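Local coordinates for protein vaginolysin (Gardnerella vaginalis, PDB 5IMY) that is a secreted toxin of the cholesterol-dependent cytolysin family that probably binds cholesterol in host membranes and forms pores that lyse host cells, as its relatives do, at residues A20-D23 against S24-Y28; G185-F188 against A189-V193; G324-D327 against T328-L332. One frame throughout, in Å; residues are numbered along the deposited sequence.

All three contacts are local, each made within one continuous run of chain at or near the start of a helix, and none closes a long loop. They follow one another in series without nesting or crossing. Contact 1 lies at the N-terminal end of helix 22-30, near the N terminus and remote from the centre of the chain. Contact 2 takes the chain from helix 177-184 through a tight turn into helix 188-191; its centre is about 41 Å from that of contact 1. Contact 3 starts helix 326-335 against strands 263-271 and 305-311, about 23 Å from contact 2, centre to centre, without touching it.

Contact 1. Residues A20-D23 against S24-Y28; sequences AKKD and SLNNY
Lys21, Lys22 and Asp23 each offer a backbone carbonyl to the amide four residues on, at Leu25, Asn26 and Asn27. Leu25 N lies 3.2 Å from Lys21 O with an N-H...O angle of 162°, and Asn26 N lies 3.0 Å from Lys22 O. The third bond, Asn27 N to Asp23 O at 3.1 Å, is somewhat more bent. Lys21 O also receives a weak bond from Ser24 N, so two amides converge on this carbonyl.

Two side-chain pairs meet one turn apart. Lys22 and Asn26 run side by side and point the same way, with Lys22 CG 4.1 Å from Asn26 ND2; thus the aliphatic part of the lysine, rather than its ammonium group, flanks the amide. The polar end of Asn26 is held from elsewhere, by Ala230 N at OD1 and by Ser228 OG at ND2. Asp23 and Asn27 present their carboxylate and amide almost perpendicular, 86° between planes, and OD2 of Asp23 comes within 3.5 Å of ND2 of Asn27.

Apolar packing comes from Leu25, which extends its CG opposite its own backbone N (chi1 -179°), and the branched end packs on Thr237 and on Leu242 of helix 240-243. Asn26 is buried as well, against Pro229 in the loop that supplies its two polar partners, whereas the neighbouring lysines and Asp23 are exposed. Successive bonds from each carbonyl to the amide four residues later are those of an alpha-helix, here at its N-terminal end.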
ATOM      1  N   ALA A  20      22.042  49.330  43.979  1.00 66.89           N
ATOM      2  CA  ALA A  20      20.988  48.718  44.785  1.00 67.05           C
ATOM      3  C   ALA A  20      19.806  48.251  43.942  1.00 66.52           C
ATOM      4  O   ALA A  20      19.556  47.049  43.807  1.00 72.59           O
ATOM      5  CB  ALA A  20      20.500  49.712  45.840  1.00 73.67           C
ATOM      6  N   LYS A  21      19.081  49.217  43.374  1.00 67.50           N
ATOM      7  CA  LYS A  21      17.922  48.991  42.519  1.00 64.26           C
ATOM      8  C   LYS A  21      18.220  48.046  41.357  1.00 66.82           C
ATOM      9  O   LYS A  21      17.295  47.561  40.699  1.00 58.88           O
ATOM     10  CB  LYS A  21      17.417  50.355  42.032  1.00 67.49           C
ATOM     11  CG  LYS A  21      16.843  50.442  40.621  1.00 71.17           C
ATOM     12  CD  LYS A  21      16.836  51.891  40.137  1.00 76.07           C
ATOM     13  CE  LYS A  21      16.423  52.880  41.224  1.00 82.95           C
ATOM     14  NZ  LYS A  21      16.275  54.262  40.699  1.00 73.07           N
ATOM     15  N   LYS A  22      19.502  47.787  41.083  1.00 57.18           N
ATOM     16  CA  LYS A  22      19.852  46.657  40.231  1.00 60.71           C
ATOM     17  C   LYS A  22      19.203  45.383  40.752  1.00 62.06           C
ATOM     18  O   LYS A  22      18.811  44.513  39.967  1.00 59.94           O
ATOM     19  CB  LYS A  22      21.376  46.507  40.169  1.00 55.80           C
ATOM     20  CG  LYS A  22      21.897  45.192  39.577  1.00 55.13           C
ATOM     21  CD  LYS A  22      23.315  44.897  40.054  1.00 55.62           C
ATOM     22  CE  LYS A  22      24.302  44.806  38.903  1.00 60.25           C
ATOM     23  NZ  LYS A  22      24.452  46.104  38.193  1.00 64.13           N
ATOM     24  N   ASP A  23      19.086  45.262  42.076  1.00 67.32           N
ATOM     25  CA  ASP A  23      18.371  44.140  42.672  1.00 68.23           C
ATOM     26  C   ASP A  23      16.938  44.066  42.156  1.00 59.65           C
ATOM     27  O   ASP A  23      16.439  42.981  41.836  1.00 54.97           O
ATOM     28  CB  ASP A  23      18.385  44.276  44.195  1.00 75.10           C
ATOM     29  CG  ASP A  23      18.325  42.941  44.905  1.00 93.58           C
ATOM     30  OD1 ASP A  23      19.400  42.396  45.235  1.00 97.19           O
ATOM     31  OD2 ASP A  23      17.206  42.437  45.140  1.00 84.11           O
ATOM     32  N   SER A  24      16.263  45.215  42.063  1.00 54.44           N
ATOM     33  CA  SER A  24      14.860  45.223  41.663  1.00 56.14           C
ATOM     34  C   SER A  24      14.690  44.786  40.214  1.00 56.07           C
ATOM     35  O   SER A  24      13.780  44.012  39.896  1.00 51.09           O
ATOM     36  CB  SER A  24      14.262  46.613  41.877  1.00 54.54           C
ATOM     37  OG  SER A  24      13.451  46.641  43.040  1.00 70.01           O
ATOM     38  N   LEU A  25      15.550  45.274  39.318  1.00 57.82           N
ATOM     39  CA  LEU A  25      15.477  44.847  37.926  1.00 53.72           C
ATOM     40  C   LEU A  25      15.757  43.356  37.799  1.00 51.30           C
ATOM     41  O   LEU A  25      15.153  42.670  36.969  1.00 43.14           O
ATOM     42  CB  LEU A  25      16.463  45.650  37.079  1.00 50.97           C
ATOM     43  CG  LEU A  25      16.481  45.338  35.581  1.00 54.74           C
ATOM     44  CD1 LEU A  25      15.343  46.036  34.868  1.00 52.20           C
ATOM     45  CD2 LEU A  25      17.813  45.729  34.978  1.00 58.55           C
ATOM     46  N   ASN A  26      16.670  42.837  38.623  1.00 49.52           N
ATOM     47  CA  ASN A  26      16.993  41.415  38.576  1.00 48.76           C
ATOM     48  C   ASN A  26      15.801  40.560  38.985  1.00 49.13           C
ATOM     49  O   ASN A  26      15.579  39.482  38.424  1.00 49.84           O
ATOM     50  CB  ASN A  26      18.192  41.121  39.477  1.00 43.33           C
ATOM     51  CG  ASN A  26      19.506  41.116  38.722  1.00 47.05           C
ATOM     52  OD1 ASN A  26      19.540  40.897  37.512  1.00 50.03           O
ATOM     53  ND2 ASN A  26      20.601  41.351  39.437  1.00 41.41           N
ATOM     54  N   ASN A  27      15.021  41.020  39.966  1.00 45.04           N
ATOM     55  CA  ASN A  27      13.863  40.247  40.404  1.00 48.52           C
ATOM     56  C   ASN A  27      12.759  40.270  39.356  1.00 45.77           C
ATOM     57  O   ASN A  27      12.048  39.275  39.173  1.00 51.34           O
ATOM     58  CB  ASN A  27      13.346  40.782  41.740  1.00 53.94           C
ATOM     59  CG  ASN A  27      14.212  40.362  42.910  1.00 49.55           C
ATOM     60  OD1 ASN A  27      14.917  39.357  42.848  1.00 55.16           O
ATOM     61  ND2 ASN A  27      14.157  41.132  43.990  1.00 57.56           N
ATOM     62  N   TYR A  28      12.596  41.395  38.657  1.00 42.48           N
ATOM     63  CA  TYR A  28      11.557  41.479  37.636  1.00 47.82           C
ATOM     64  C   TYR A  28      11.855  40.549  36.466  1.00 41.49           C
ATOM     65  O   TYR A  28      10.955  39.860  35.971  1.00 40.18           O
ATOM     66  CB  TYR A  28      11.411  42.921  37.152  1.00 41.44           C
ATOM     67  CG  TYR A  28      10.435  43.081  36.011  1.00 37.04           C
ATOM     68  CD1 TYR A  28       9.070  42.934  36.215  1.00 41.50           C
ATOM     69  CD2 TYR A  28      10.877  43.380  34.729  1.00 39.79           C
ATOM     70  CE1 TYR A  28       8.172  43.076  35.176  1.00 43.71           C
ATOM     71  CE2 TYR A  28       9.987  43.527  33.682  1.00 43.43           C
ATOM     72  CZ  TYR A  28       8.634  43.373  33.912  1.00 45.41           C
ATOM     73  OH  TYR A  28       7.741  43.518  32.876  1.00 44.28           O
TER

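Contact 2. Residues G185-F188 against A189-V193; sequences GADF and AKIGV
Asp187 and Ile191 slant across each other where the chain winds into a short helix, the CD1 methyl of the isoleucine lying 3.3 Å from Asp187 OD2. The carboxylate is brought there by a chi1 of 60°, which sets CG between the backbone N and the carbonyl carbon. Although Asp187 occupies the N-cap position, its side chain forms no capping bond; OD2 instead accepts a weak hydrogen bond from Asn104 ND2. The CG1-CD1 arm of Ile191 runs back over the preceding turn. CG1 and CD1 both approach Asp187 O very closely, and this detail is doubtful.

Phe188 takes the other course. Its CG stands opposite the backbone N (chi1 178°), which sets the ring beside the residue's own carbonyl carbon. Gly192 CA lies over one face of the ring, where a side chain on that residue would run into the aromatic carbons. The two residues are joined again by a weak, bent bond from Gly192 N to Phe188 O, 2.7 Å long.

Ahead of these residues, Gly185 ends helix 177-184 with a positive phi and begins a type I beta turn, closed by Phe188 N bonding to Gly185 O at 2.9 Å. The turn folds helix 188-191 back beside its predecessor: the Phe188 ring meets that of Phe184 and packs on Met177, Leu180 and Lys181, while Asp187 and Ile191 touch Thr82, just beyond strand 79-80.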
ATOM      1  N   GLY A 185      11.559  28.988   7.496  1.00 38.82           N
ATOM      2  CA  GLY A 185      11.352  30.308   8.060  1.00 40.58           C
ATOM      3  C   GLY A 185      10.159  31.035   7.477  1.00 41.87           C
ATOM      4  O   GLY A 185       9.829  30.869   6.299  1.00 41.03           O
ATOM      5  N   ALA A 186       9.508  31.857   8.303  1.00 38.38           N
ATOM      6  CA  ALA A 186       8.316  32.578   7.871  1.00 39.32           C
ATOM      7  C   ALA A 186       8.567  33.430   6.636  1.00 39.18           C
ATOM      8  O   ALA A 186       7.610  33.775   5.933  1.00 43.93           O
ATOM      9  CB  ALA A 186       7.802  33.462   9.004  1.00 49.04           C
ATOM     10  N   ASP A 187       9.822  33.782   6.356  1.00 39.28           N
ATOM     11  CA  ASP A 187      10.167  34.611   5.208  1.00 44.77           C
ATOM     12  C   ASP A 187      10.778  33.801   4.067  1.00 44.66           C
ATOM     13  O   ASP A 187      11.525  34.354   3.253  1.00 47.40           O
ATOM     14  CB  ASP A 187      11.121  35.727   5.634  1.00 45.11           C
ATOM     15  CG  ASP A 187      12.417  35.197   6.218  1.00 44.94           C
ATOM     16  OD1 ASP A 187      12.437  34.029   6.658  1.00 46.81           O
ATOM     17  OD2 ASP A 187      13.412  35.950   6.241  1.00 50.05           O
ATOM     18  N   PHE A 188      10.475  32.502   3.983  1.00 44.73           N
ATOM     19  CA  PHE A 188      11.002  31.698   2.883  1.00 44.97           C
ATOM     20  C   PHE A 188      10.495  32.214   1.544  1.00 45.02           C
ATOM     21  O   PHE A 188      11.281  32.457   0.622  1.00 53.90           O
ATOM     22  CB  PHE A 188      10.636  30.227   3.056  1.00 44.37           C
ATOM     23  CG  PHE A 188      11.117  29.360   1.926  1.00 46.67           C
ATOM     24  CD1 PHE A 188      12.450  28.998   1.838  1.00 43.46           C
ATOM     25  CD2 PHE A 188      10.242  28.928   0.942  1.00 48.37           C
ATOM     26  CE1 PHE A 188      12.901  28.210   0.794  1.00 44.51           C
ATOM     27  CE2 PHE A 188      10.688  28.138  -0.102  1.00 48.15           C
ATOM     28  CZ  PHE A 188      12.019  27.780  -0.176  1.00 48.43           C
ATOM     29  N   ALA A 189       9.179  32.374   1.413  1.00 42.22           N
ATOM     30  CA  ALA A 189       8.649  33.196   0.338  1.00 45.78           C
ATOM     31  C   ALA A 189       9.377  34.532   0.352  1.00 58.20           C
ATOM     32  O   ALA A 189       9.703  35.054   1.419  1.00 63.38           O
ATOM     33  CB  ALA A 189       7.142  33.395   0.510  1.00 42.30           C
ATOM     34  N   LYS A 190       9.631  35.076  -0.840  1.00 58.13           N
ATOM     35  CA  LYS A 190      10.564  36.183  -1.054  1.00 56.89           C
ATOM     36  C   LYS A 190      11.971  35.625  -1.219  1.00 54.78           C
ATOM     37  O   LYS A 190      12.629  35.876  -2.233  1.00 64.70           O
ATOM     38  CB  LYS A 190      10.533  37.210   0.090  1.00 65.40           C
ATOM     39  CG  LYS A 190      11.591  38.297   0.027  1.00 75.69           C
ATOM     40  CD  LYS A 190      11.223  39.424  -0.916  1.00 72.04           C
ATOM     41  CE  LYS A 190      11.991  40.693  -0.579  1.00 64.78           C
ATOM     42  NZ  LYS A 190      11.080  41.861  -0.446  1.00 67.13           N
ATOM     43  N   ILE A 191      12.440  34.862  -0.229  1.00 54.12           N
ATOM     44  CA  ILE A 191      13.764  34.262  -0.318  1.00 56.70           C
ATOM     45  C   ILE A 191      13.803  33.154  -1.360  1.00 54.14           C
ATOM     46  O   ILE A 191      14.876  32.852  -1.895  1.00 53.13           O
ATOM     47  CB  ILE A 191      14.205  33.724   1.060  1.00 58.27           C
ATOM     48  CG1 ILE A 191      14.257  34.862   2.086  1.00 53.98           C
ATOM     49  CG2 ILE A 191      15.571  33.037   0.963  1.00 55.15           C
ATOM     50  CD1 ILE A 191      14.542  34.405   3.510  1.00 56.09           C
ATOM     51  N   GLY A 192      12.659  32.550  -1.676  1.00 55.19           N
ATOM     52  CA  GLY A 192      12.634  31.359  -2.504  1.00 53.60           C
ATOM     53  C   GLY A 192      12.062  31.532  -3.897  1.00 53.55           C
ATOM     54  O   GLY A 192      12.110  30.594  -4.699  1.00 64.70           O
ATOM     55  N   VAL A 193      11.521  32.705  -4.211  1.00 56.56           N
ATOM     56  CA  VAL A 193      10.992  32.941  -5.554  1.00 62.81           C
ATOM     57  C   VAL A 193      12.117  32.935  -6.587  1.00 50.04           C
ATOM     58  O   VAL A 193      11.844  32.654  -7.763  1.00 54.09           O
ATOM     59  CB  VAL A 193      10.180  34.249  -5.640  1.00 61.37           C
ATOM     60  CG1 VAL A 193       8.823  34.078  -4.972  1.00 59.96           C
ATOM     61  CG2 VAL A 193      10.930  35.438  -5.049  1.00 58.22           C
TER

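Contact 3. Residues G324-D327 against T328-L332; sequences GNID and TLKAL
Asn325 and Thr328 cross at about a right angle, and each side chain reaches the backbone of the other. Asn325 OD1 accepts from Thr328 N at 3.2 Å; the amide approaches from above the carbonyl plane, 38° out of it, and so is not on a lone pair of OD1. In return, Thr328 OG1 takes a weak bond from Asn325 N at 3.4 Å. A chi1 of 44° folds the asparagine amide group back over the start of the helix, and there OD1 also receives a weak bond from Asp327 N. On the threonine, chi1 of -70° keeps OG1 beside its own backbone N and turns it to the preceding residues. The same oxygen lies 3.3 Å from Gly324 CA, a close approach possible beside a residue without a side chain.

Ile326 and Lys330, one turn apart, slant past each other. Their aliphatic parts meet as CG2 of Ile326 and CG of Lys330, 4.1 Å apart, after which the bent lysine chain leads away. The backbone bonds of the helix join Leu329, Lys330 and Ala331 to the carbonyls four residues earlier, with Lys330 N 3.0 Å from Ile326 O.

Ile326 and Leu329 face the central sheet, both on Phe269 of strand 263-271, with Ile326 also on Val306. Gly324 pairs by backbone bonds with Val306, and close by the Cys307-Cys322 disulfide links strand 305-311 to the chain just before this helix. The reciprocal side-chain-to-backbone bonds of Asn325 and Thr328 form a capping box, a standard N-terminal start for an alpha-helix.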
ATOM      1  N   GLY A 324      22.033  23.732 -13.772  1.00 44.79           N
ATOM      2  CA  GLY A 324      23.181  22.999 -13.284  1.00 43.18           C
ATOM      3  C   GLY A 324      22.806  21.578 -12.930  1.00 43.07           C
ATOM      4  O   GLY A 324      21.647  21.167 -13.031  1.00 43.38           O
ATOM      5  N   ASN A 325      23.828  20.834 -12.511  1.00 43.51           N
ATOM      6  CA  ASN A 325      23.664  19.444 -12.107  1.00 51.95           C
ATOM      7  C   ASN A 325      24.391  19.205 -10.791  1.00 49.56           C
ATOM      8  O   ASN A 325      24.869  20.155 -10.164  1.00 52.62           O
ATOM      9  CB  ASN A 325      24.189  18.509 -13.199  1.00 54.10           C
ATOM     10  CG  ASN A 325      25.520  18.963 -13.758  1.00 52.46           C
ATOM     11  OD1 ASN A 325      26.507  19.065 -13.031  1.00 55.56           O
ATOM     12  ND2 ASN A 325      25.554  19.238 -15.055  1.00 48.08           N
ATOM     13  N   ILE A 326      24.480  17.945 -10.359  1.00 48.64           N
ATOM     14  CA  ILE A 326      25.147  17.644  -9.096  1.00 55.23           C
ATOM     15  C   ILE A 326      26.576  18.169  -9.104  1.00 59.56           C
ATOM     16  O   ILE A 326      27.106  18.558  -8.057  1.00 61.14           O
ATOM     17  CB  ILE A 326      25.099  16.129  -8.816  1.00 57.34           C
ATOM     18  CG1 ILE A 326      23.644  15.647  -8.710  1.00 64.88           C
ATOM     19  CG2 ILE A 326      25.868  15.784  -7.542  1.00 56.17           C
ATOM     20  CD1 ILE A 326      22.832  16.311  -7.601  1.00 55.82           C
ATOM     21  N   ASP A 327      27.221  18.201 -10.273  1.00 61.57           N
ATOM     22  CA  ASP A 327      28.586  18.713 -10.337  1.00 63.61           C
ATOM     23  C   ASP A 327      28.626  20.229 -10.180  1.00 56.06           C
ATOM     24  O   ASP A 327      29.619  20.769  -9.680  1.00 51.96           O
ATOM     25  CB  ASP A 327      29.251  18.290 -11.649  1.00 73.34           C
ATOM     26  CG  ASP A 327      29.870  16.907 -11.569  1.00 81.94           C
ATOM     27  OD1 ASP A 327      30.290  16.500 -10.465  1.00 95.47           O
ATOM     28  OD2 ASP A 327      29.940  16.226 -12.614  1.00 76.24           O
ATOM     29  N   THR A 328      27.571  20.932 -10.601  1.00 55.44           N
ATOM     30  CA  THR A 328      27.459  22.350 -10.275  1.00 53.13           C
ATOM     31  C   THR A 328      27.422  22.546  -8.766  1.00 55.47           C
ATOM     32  O   THR A 328      28.140  23.389  -8.216  1.00 61.60           O
ATOM     33  CB  THR A 328      26.206  22.946 -10.925  1.00 56.05           C
ATOM     34  OG1 THR A 328      26.380  23.002 -12.346  1.00 53.38           O
ATOM     35  CG2 THR A 328      25.915  24.355 -10.391  1.00 58.76           C
ATOM     36  N   LEU A 329      26.584  21.766  -8.082  1.00 51.83           N
ATOM     37  CA  LEU A 329      26.498  21.843  -6.628  1.00 53.59           C
ATOM     38  C   LEU A 329      27.859  21.612  -5.982  1.00 55.88           C
ATOM     39  O   LEU A 329      28.332  22.437  -5.193  1.00 53.92           O
ATOM     40  CB  LEU A 329      25.483  20.820  -6.119  1.00 57.40           C
ATOM     41  CG  LEU A 329      25.363  20.649  -4.603  1.00 52.75           C
ATOM     42  CD1 LEU A 329      24.572  21.794  -3.995  1.00 50.95           C
ATOM     43  CD2 LEU A 329      24.732  19.307  -4.276  1.00 47.04           C
ATOM     44  N   LYS A 330      28.506  20.490  -6.310  1.00 57.39           N
ATOM     45  CA  LYS A 330      29.735  20.116  -5.620  1.00 59.30           C
ATOM     46  C   LYS A 330      30.852  21.128  -5.838  1.00 59.48           C
ATOM     47  O   LYS A 330      31.759  21.221  -5.003  1.00 53.12           O
ATOM     48  CB  LYS A 330      30.181  18.723  -6.068  1.00 53.25           C
ATOM     49  CG  LYS A 330      29.122  17.653  -5.842  1.00 58.75           C
ATOM     50  CD  LYS A 330      29.713  16.335  -5.368  1.00 69.66           C
ATOM     51  CE  LYS A 330      30.232  16.433  -3.941  1.00 72.86           C
ATOM     52  NZ  LYS A 330      30.353  15.093  -3.299  1.00 68.30           N
ATOM     53  N   ALA A 331      30.811  21.890  -6.933  1.00 50.49           N
ATOM     54  CA  ALA A 331      31.774  22.972  -7.106  1.00 53.34           C
ATOM     55  C   ALA A 331      31.469  24.131  -6.165  1.00 58.08           C
ATOM     56  O   ALA A 331      32.377  24.675  -5.526  1.00 59.54           O
ATOM     57  CB  ALA A 331      31.776  23.448  -8.558  1.00 58.38           C
ATOM     58  N   LEU A 332      30.195  24.518  -6.061  1.00 55.98           N
ATOM     59  CA  LEU A 332      29.819  25.605  -5.163  1.00 57.96           C
ATOM     60  C   LEU A 332      30.147  25.272  -3.714  1.00 53.21           C
ATOM     61  O   LEU A 332      30.499  26.167  -2.938  1.00 59.14           O
ATOM     62  CB  LEU A 332      28.330  25.917  -5.311  1.00 56.01           C
ATOM     63  CG  LEU A 332      27.888  26.433  -6.685  1.00 60.37           C
ATOM     64  CD1 LEU A 332      26.372  26.511  -6.763  1.00 48.98           C
ATOM     65  CD2 LEU A 332      28.508  27.791  -6.983  1.00 63.57           C
TER